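Local coordinates for xylan esterase, putative, AXE2C (Cellvibrio japonicus, PDB 2WAA), which removes acetyl groups from plant cell wall xylan and glucomannan, as a family 2 carbohydrate esterase with an SGNH-type (GDSL-like) hydrolase domain, at residues I46-R51 with G121-P126; P226-S231 with T267-E272. One frame throughout, in Å; residues are numbered along the deposited sequence. Where two conformers were deposited one is given.

Contact 1. Residues I46-R51 with G121-P126; sequences IVAGSR and GTQFLP
V47 and F124 face each other as a non-hydrogen-bonded antiparallel pair, and their side chains lie side by side, pointing the same way. Methyl CG1 of V47, anti to its own carbonyl carbon (chi1 -66°), comes within 3.4 Å of F124 CD1 and also meets CE1, so the methyl comes in obliquely over the CD1-CE1 bond. This is the buried face. The backbones approach still more closely beyond it: G49 and G121 are both glycines, and their CA atoms are 3.7 Å apart, against 4.4 Å between V47 CA and F124 CA. Here a classic beta bulge sets T122 and Q123 together against A48. The A48 carbonyl oxygen accepts T122 N at 2.9 Å and, more weakly, Q123 N, while A48 N gives a nearly straight bond to Q123 O.

The other face is looser and more open to solvent. Q123 is exposed, its CG 4.4 Å from A48 CB. At the far end I46 O accepts L125 N, 2.9 Å away, and the two side chains cross at about a right angle, I46 CG2 to L125 CD1 being 3.9 Å. A water bridges I46 N and L125 O.

Strand 42-48 also pairs with strands 21-23 and 94-103. V47 and F124 lie between the two sheets of the N-terminal beta sandwich, F124 packing on strands 10-14 and 112-119, V47 on L119 and on F89 of strand 84-91.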
ATOM      1  N   ILE A  46     -15.359  -8.005  12.947  1.00  8.35           N
ATOM      2  CA  ILE A  46     -15.386  -8.499  14.347  1.00  8.24           C
ATOM      3  C   ILE A  46     -16.640  -9.379  14.398  1.00  7.58           C
ATOM      4  O   ILE A  46     -17.690  -9.000  13.869  1.00  8.19           O
ATOM      5  CB  ILE A  46     -15.549  -7.360  15.332  1.00  8.45           C
ATOM      6  CG1 ILE A  46     -14.302  -6.451  15.331  1.00 11.36           C
ATOM      7  CG2 ILE A  46     -15.674  -7.891  16.739  1.00  8.28           C
ATOM      8  CD1 ILE A  46     -14.606  -5.049  15.751  1.00 17.51           C
ATOM      9  N   VAL A  47     -16.523 -10.572  14.946  1.00  7.97           N
ATOM     10  CA  VAL A  47     -17.644 -11.525  14.882  1.00  9.16           C
ATOM     11  C   VAL A  47     -17.887 -12.199  16.216  1.00 10.04           C
ATOM     12  O   VAL A  47     -17.000 -12.229  17.058  1.00 11.47           O
ATOM     13  CB  VAL A  47     -17.370 -12.671  13.857  1.00  8.94           C
ATOM     14  CG1 VAL A  47     -17.323 -12.104  12.422  1.00  9.88           C
ATOM     15  CG2 VAL A  47     -16.068 -13.468  14.190  1.00 10.97           C
ATOM     16  N   ALA A  48     -19.068 -12.774  16.389  1.00 10.67           N
ATOM     17  CA  ALA A  48     -19.343 -13.622  17.584  1.00 10.67           C
ATOM     18  C   ALA A  48     -19.591 -15.014  17.019  1.00 10.90           C
ATOM     19  O   ALA A  48     -20.582 -15.227  16.332  1.00 10.45           O
ATOM     20  CB  ALA A  48     -20.568 -13.093  18.355  1.00 11.45           C
ATOM     21  N   GLY A  49     -18.668 -15.942  17.246  1.00 10.60           N
ATOM     22  CA  GLY A  49     -18.789 -17.287  16.718  1.00 10.13           C
ATOM     23  C   GLY A  49     -17.559 -18.149  16.915  1.00 12.24           C
ATOM     24  O   GLY A  49     -16.572 -17.729  17.539  1.00 11.78           O
ATOM     25  N   SER A  50     -17.607 -19.359  16.362  1.00 10.96           N
ATOM     26  CA  SER A  50     -16.581 -20.373  16.574  1.00 11.47           C
ATOM     27  C   SER A  50     -15.718 -20.647  15.330  1.00 11.58           C
ATOM     28  O   SER A  50     -14.667 -21.253  15.460  1.00 11.14           O
ATOM     29  CB  SER A  50     -17.248 -21.692  17.032  1.00 11.67           C
ATOM     30  OG  SER A  50     -18.109 -22.222  15.985  1.00 10.51           O
ATOM     31  N   ARG A  51     -16.179 -20.258  14.138  1.00 10.83           N
ATOM     32  CA  ARG A  51     -15.402 -20.518  12.931  1.00  9.92           C
ATOM     33  C   ARG A  51     -15.734 -19.453  11.895  1.00 10.34           C
ATOM     34  O   ARG A  51     -16.899 -18.987  11.787  1.00  9.67           O
ATOM     35  CB  ARG A  51     -15.695 -21.931  12.346  1.00  8.85           C
ATOM     36  CG  ARG A  51     -14.762 -22.333  11.208  1.00 11.32           C
ATOM     37  CD  ARG A  51     -14.973 -23.809  10.746  1.00 17.89           C
ATOM     38  NE  ARG A  51     -13.885 -24.207   9.864  1.00 20.31           N
ATOM     39  CZ  ARG A  51     -14.058 -24.649   8.624  1.00 24.46           C
ATOM     40  NH1 ARG A  51     -15.280 -24.803   8.137  1.00 25.07           N
ATOM     41  NH2 ARG A  51     -13.006 -24.941   7.865  1.00 23.79           N
ATOM     42  N   GLY A 121     -21.771 -19.438  14.001  1.00  9.66           N
ATOM     43  CA  GLY A 121     -21.893 -18.667  15.253  1.00 11.24           C
ATOM     44  C   GLY A 121     -23.146 -17.878  15.271  1.00 11.52           C
ATOM     45  O   GLY A 121     -24.160 -18.333  14.780  1.00 12.38           O
ATOM     46  N   THR A 122     -23.090 -16.688  15.840  0.50 11.37           N
ATOM     47  CA  THR A 122     -24.317 -15.936  16.002  0.50 10.50           C
ATOM     48  C   THR A 122     -24.441 -14.773  15.031  0.50 10.85           C
ATOM     49  O   THR A 122     -25.445 -14.664  14.307  0.50 10.13           O
ATOM     50  CB  THR A 122     -24.512 -15.502  17.468  0.50 10.53           C
ATOM     51  OG1 THR A 122     -23.352 -14.834  17.925  0.50  8.74           O
ATOM     52  CG2 THR A 122     -24.762 -16.726  18.352  0.50 12.26           C
ATOM     53  N   GLN A 123     -23.431 -13.912  14.987  1.00 10.49           N
ATOM     54  CA  GLN A 123     -23.533 -12.717  14.154  1.00 11.13           C
ATOM     55  C   GLN A 123     -22.204 -12.016  13.854  1.00 10.40           C
ATOM     56  O   GLN A 123     -21.228 -12.115  14.624  1.00  9.70           O
ATOM     57  CB  GLN A 123     -24.439 -11.701  14.833  1.00 12.79           C
ATOM     58  CG  GLN A 123     -23.782 -11.110  16.077  1.00 15.23           C
ATOM     59  CD  GLN A 123     -24.671 -10.114  16.789  1.00 23.53           C
ATOM     60  OE1 GLN A 123     -25.192  -9.182  16.177  1.00 25.22           O
ATOM     61  NE2 GLN A 123     -24.832 -10.287  18.092  1.00 24.97           N
ATOM     62  N   PHE A 124     -22.185 -11.297  12.736  1.00 10.96           N
ATOM     63  CA  PHE A 124     -21.126 -10.346  12.506  1.00  9.89           C
ATOM     64  C   PHE A 124     -21.491  -9.109  13.357  1.00 11.78           C
ATOM     65  O   PHE A 124     -22.623  -8.586  13.268  1.00 11.67           O
ATOM     66  CB  PHE A 124     -21.097  -9.952  11.026  1.00 10.96           C
ATOM     67  CG  PHE A 124     -20.586 -11.025  10.141  1.00  9.24           C
ATOM     68  CD1 PHE A 124     -19.235 -11.051   9.817  1.00  8.48           C
ATOM     69  CD2 PHE A 124     -21.430 -12.038   9.665  1.00 10.52           C
ATOM     70  CE1 PHE A 124     -18.720 -12.061   9.021  1.00 10.64           C
ATOM     71  CE2 PHE A 124     -20.943 -13.045   8.853  1.00 11.70           C
ATOM     72  CZ  PHE A 124     -19.595 -13.075   8.517  1.00 10.22           C
ATOM     73  N   LEU A 125     -20.527  -8.606  14.118  1.00 10.67           N
ATOM     74  CA  LEU A 125     -20.709  -7.354  14.864  1.00 12.13           C
ATOM     75  C   LEU A 125     -20.412  -6.138  13.952  1.00 11.89           C
ATOM     76  O   LEU A 125     -20.006  -6.346  12.816  1.00 10.52           O
ATOM     77  CB  LEU A 125     -19.829  -7.422  16.109  1.00 12.14           C
ATOM     78  CG  LEU A 125     -20.212  -8.602  17.048  1.00 15.01           C
ATOM     79  CD1 LEU A 125     -19.184  -8.726  18.137  1.00 20.10           C
ATOM     80  CD2 LEU A 125     -21.572  -8.362  17.669  1.00 19.08           C
ATOM     81  N   PRO A 126     -20.660  -4.886  14.422  1.00 13.04           N
ATOM     82  CA  PRO A 126     -20.403  -3.689  13.625  1.00 13.11           C
ATOM     83  C   PRO A 126     -18.951  -3.672  13.184  1.00 11.31           C
ATOM     84  O   PRO A 126     -18.061  -4.126  13.920  1.00 11.09           O
ATOM     85  CB  PRO A 126     -20.630  -2.524  14.612  1.00 13.48           C
ATOM     86  CG  PRO A 126     -21.657  -3.085  15.582  1.00 14.98           C
ATOM     87  CD  PRO A 126     -21.167  -4.536  15.765  1.00 14.69           C
TER
HETATM   88  O   HOH W   1     -17.627  -6.727  11.524  1.00  9.26           O

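Contact 2. Residues P226-S231 with T267-E272; sequences PDLIIS and TIVLTE
L228 and V269 meet methyl to methyl, CD1 of the leucine 3.6 Å from CG2 of the valine, beside a ladder in which five backbone N-H groups find carbonyl partners. T267 N bonds to D227 O at 2.9 Å, coming from above the carbonyl plane. The same oxygen accepts a hydrogen bond from a water, which itself accepts one from T267 OG1. I229 N then donates to T267 O and I229 O accepts from V269 N, both at 2.8 Å; S231 N donates to V269 O, and S231 O accepts from T271 N at 2.9 Å. This alternation, with one strand's residue bonding to two on the next, is the signature of parallel strands, here neighbours in the central sheet of the alpha/beta SGNH hydrolase fold, joined by a crossover through helix 245-262. L228 and I230 direct their backbone bonds to the strand on the other side, at K134, L136 and L138.

Several polar side chains find their partners outside the two strands. D227 OD2 accepts a hydrogen bond from K134 N, and S231 OG, anti to its backbone N (chi1 -178°), bonds to Y252 OH of that helix. S231 CB meanwhile touches L270 CD2, 3.7 Å away.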
ATOM      1  N   PRO A 226      -7.358  11.843   1.342  1.00 10.95           N
ATOM      2  CA  PRO A 226      -6.336  11.841   2.383  1.00 10.15           C
ATOM      3  C   PRO A 226      -6.047  13.232   2.929  1.00  8.99           C
ATOM      4  O   PRO A 226      -6.206  14.237   2.198  1.00 10.55           O
ATOM      5  CB  PRO A 226      -5.101  11.304   1.657  1.00  9.63           C
ATOM      6  CG  PRO A 226      -5.292  11.874   0.189  1.00 10.95           C
ATOM      7  CD  PRO A 226      -6.786  11.701  -0.021  1.00 10.77           C
ATOM      8  N   ASP A 227      -5.660  13.266   4.198  1.00  7.65           N
ATOM      9  CA  ASP A 227      -5.187  14.481   4.861  1.00  8.48           C
ATOM     10  C   ASP A 227      -3.727  14.719   4.484  1.00  8.83           C
ATOM     11  O   ASP A 227      -3.278  15.855   4.411  1.00  9.11           O
ATOM     12  CB  ASP A 227      -5.227  14.250   6.346  1.00  8.00           C
ATOM     13  CG  ASP A 227      -6.638  14.057   6.850  1.00 12.13           C
ATOM     14  OD1 ASP A 227      -7.440  14.971   6.635  1.00 13.36           O
ATOM     15  OD2 ASP A 227      -6.929  12.991   7.432  1.00 12.27           O
ATOM     16  N   LEU A 228      -2.984  13.625   4.277  1.00  7.63           N
ATOM     17  CA  LEU A 228      -1.557  13.722   3.920  1.00  7.91           C
ATOM     18  C   LEU A 228      -1.242  12.768   2.771  1.00  8.14           C
ATOM     19  O   LEU A 228      -1.627  11.586   2.803  1.00  7.47           O
ATOM     20  CB  LEU A 228      -0.714  13.334   5.111  1.00  8.33           C
ATOM     21  CG  LEU A 228       0.747  12.938   4.876  1.00  8.15           C
ATOM     22  CD1 LEU A 228       1.546  14.127   4.453  1.00  8.81           C
ATOM     23  CD2 LEU A 228       1.380  12.380   6.163  1.00  8.06           C
ATOM     24  N   ILE A 229      -0.539  13.292   1.761  1.00  7.01           N
ATOM     25  CA  ILE A 229      -0.064  12.498   0.650  1.00  8.01           C
ATOM     26  C   ILE A 229       1.471  12.546   0.663  1.00  7.06           C
ATOM     27  O   ILE A 229       2.075  13.618   0.640  1.00  8.94           O
ATOM     28  CB  ILE A 229      -0.573  13.015  -0.700  1.00  9.06           C
ATOM     29  CG1 ILE A 229      -2.104  13.093  -0.678  1.00  8.81           C
ATOM     30  CG2 ILE A 229       0.010  12.140  -1.858  1.00  9.56           C
ATOM     31  CD1 ILE A 229      -2.691  13.646  -1.895  1.00  9.98           C
ATOM     32  N   ILE A 230       2.095  11.388   0.690  1.00  6.05           N
ATOM     33  CA  ILE A 230       3.563  11.350   0.603  1.00  6.97           C
ATOM     34  C   ILE A 230       3.906  10.859  -0.766  1.00  7.51           C
ATOM     35  O   ILE A 230       3.437   9.787  -1.146  1.00  8.91           O
ATOM     36  CB  ILE A 230       4.111  10.352   1.638  1.00  6.11           C
ATOM     37  CG1 ILE A 230       3.692  10.855   3.036  1.00  8.88           C
ATOM     38  CG2 ILE A 230       5.687  10.239   1.544  1.00  8.97           C
ATOM     39  CD1 ILE A 230       3.832   9.824   4.107  1.00  8.88           C
ATOM     40  N   SER A 231       4.761  11.578  -1.495  1.00  7.57           N
ATOM     41  CA  SER A 231       5.210  11.037  -2.776  1.00  8.57           C
ATOM     42  C   SER A 231       6.694  10.693  -2.656  1.00  8.91           C
ATOM     43  O   SER A 231       7.504  11.589  -2.452  1.00  9.39           O
ATOM     44  CB  SER A 231       5.029  12.086  -3.869  1.00 10.00           C
ATOM     45  OG  SER A 231       5.440  11.511  -5.102  1.00 11.65           O
ATOM     46  N   THR A 267      -2.342  17.856   2.510  1.00 10.56           N
ATOM     47  CA  THR A 267      -0.955  18.364   2.533  1.00 10.73           C
ATOM     48  C   THR A 267      -0.109  17.338   1.779  1.00 10.91           C
ATOM     49  O   THR A 267      -0.323  16.112   1.936  1.00 11.50           O
ATOM     50  CB  THR A 267      -0.474  18.472   3.967  1.00 11.48           C
ATOM     51  OG1 THR A 267      -1.347  19.380   4.665  1.00 11.94           O
ATOM     52  CG2 THR A 267       0.976  18.960   4.044  1.00 11.64           C
ATOM     53  N   ILE A 268       0.815  17.812   0.939  1.00  9.31           N
ATOM     54  CA  ILE A 268       1.633  16.892   0.136  1.00  9.77           C
ATOM     55  C   ILE A 268       3.071  16.987   0.607  1.00  9.79           C
ATOM     56  O   ILE A 268       3.555  18.092   0.839  1.00 10.45           O
ATOM     57  CB  ILE A 268       1.524  17.240  -1.318  1.00  9.84           C
ATOM     58  CG1 ILE A 268       0.009  17.167  -1.711  1.00 11.92           C
ATOM     59  CG2 ILE A 268       2.373  16.277  -2.161  1.00 10.90           C
ATOM     60  CD1 ILE A 268      -0.272  17.580  -3.041  1.00 15.92           C
ATOM     61  N   VAL A 269       3.716  15.832   0.808  1.00  9.65           N
ATOM     62  CA  VAL A 269       5.119  15.782   1.248  1.00  9.03           C
ATOM     63  C   VAL A 269       5.912  15.003   0.206  1.00  9.06           C
ATOM     64  O   VAL A 269       5.569  13.851  -0.087  1.00  9.63           O
ATOM     65  CB  VAL A 269       5.234  15.134   2.646  1.00  8.27           C
ATOM     66  CG1 VAL A 269       6.688  15.001   3.050  1.00  9.03           C
ATOM     67  CG2 VAL A 269       4.536  16.016   3.657  1.00 10.04           C
ATOM     68  N   LEU A 270       6.964  15.620  -0.363  1.00  8.89           N
ATOM     69  CA  LEU A 270       7.763  14.968  -1.364  1.00  8.33           C
ATOM     70  C   LEU A 270       9.036  14.469  -0.722  1.00  9.57           C
ATOM     71  O   LEU A 270       9.604  15.126   0.150  1.00  9.61           O
ATOM     72  CB  LEU A 270       8.136  15.941  -2.507  1.00  8.04           C
ATOM     73  CG  LEU A 270       6.939  16.713  -3.069  1.00  8.26           C
ATOM     74  CD1 LEU A 270       7.382  17.615  -4.210  1.00  7.82           C
ATOM     75  CD2 LEU A 270       5.930  15.711  -3.563  1.00  7.95           C
ATOM     76  N   THR A 271       9.486  13.300  -1.143  1.00  9.74           N
ATOM     77  CA  THR A 271      10.747  12.784  -0.604  1.00 10.66           C
ATOM     78  C   THR A 271      11.446  11.946  -1.673  1.00  9.60           C
ATOM     79  O   THR A 271      10.776  11.346  -2.522  1.00  8.58           O
ATOM     80  CB  THR A 271      10.487  11.923   0.693  1.00 12.52           C
ATOM     81  OG1 THR A 271      11.743  11.417   1.136  1.00 15.66           O
ATOM     82  CG2 THR A 271       9.659  10.740   0.372  1.00 10.50           C
ATOM     83  N   GLU A 272      12.779  11.907  -1.655  1.00  9.34           N
ATOM     84  CA  GLU A 272      13.520  11.161  -2.684  1.00 10.00           C
ATOM     85  C   GLU A 272      13.574   9.655  -2.442  1.00  9.52           C
ATOM     86  O   GLU A 272      14.003   8.909  -3.284  1.00 10.44           O
ATOM     87  CB  GLU A 272      14.958  11.715  -2.811  1.00 11.59           C
ATOM     88  CG  GLU A 272      15.884  11.415  -1.634  1.00 11.68           C
ATOM     89  CD  GLU A 272      15.812  12.434  -0.505  1.00 15.02           C
ATOM     90  OE1 GLU A 272      14.839  13.210  -0.409  1.00 14.09           O
ATOM     91  OE2 GLU A 272      16.744  12.447   0.328  1.00 19.07           O
TER
HETATM   92  O   HOH W   2      -3.984  18.685   5.242  1.00 19.27           O

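In the fold
Both segments of contact 1 precede those of contact 2 along the chain, and the two contacts flank the middle of the molecule, their centres 38 Å apart and their nearest atoms about 21 Å apart. They share no sheet. The pairing of 46-51 with 121-126 belongs to an antiparallel sheet of the N-terminal domain, and no helix intervenes between its segments; that of 226-231 with 267-272 joins the third and fourth strands across a five-stranded parallel sheet, with helix between them. Contact 2 is in the domain carrying the inferred catalytic S141, D314 and H316, the S231 side chain about 12 Å from that of N236, an inferred transition-state stabiliser, whereas contact 1 lies far from the catalytic residues.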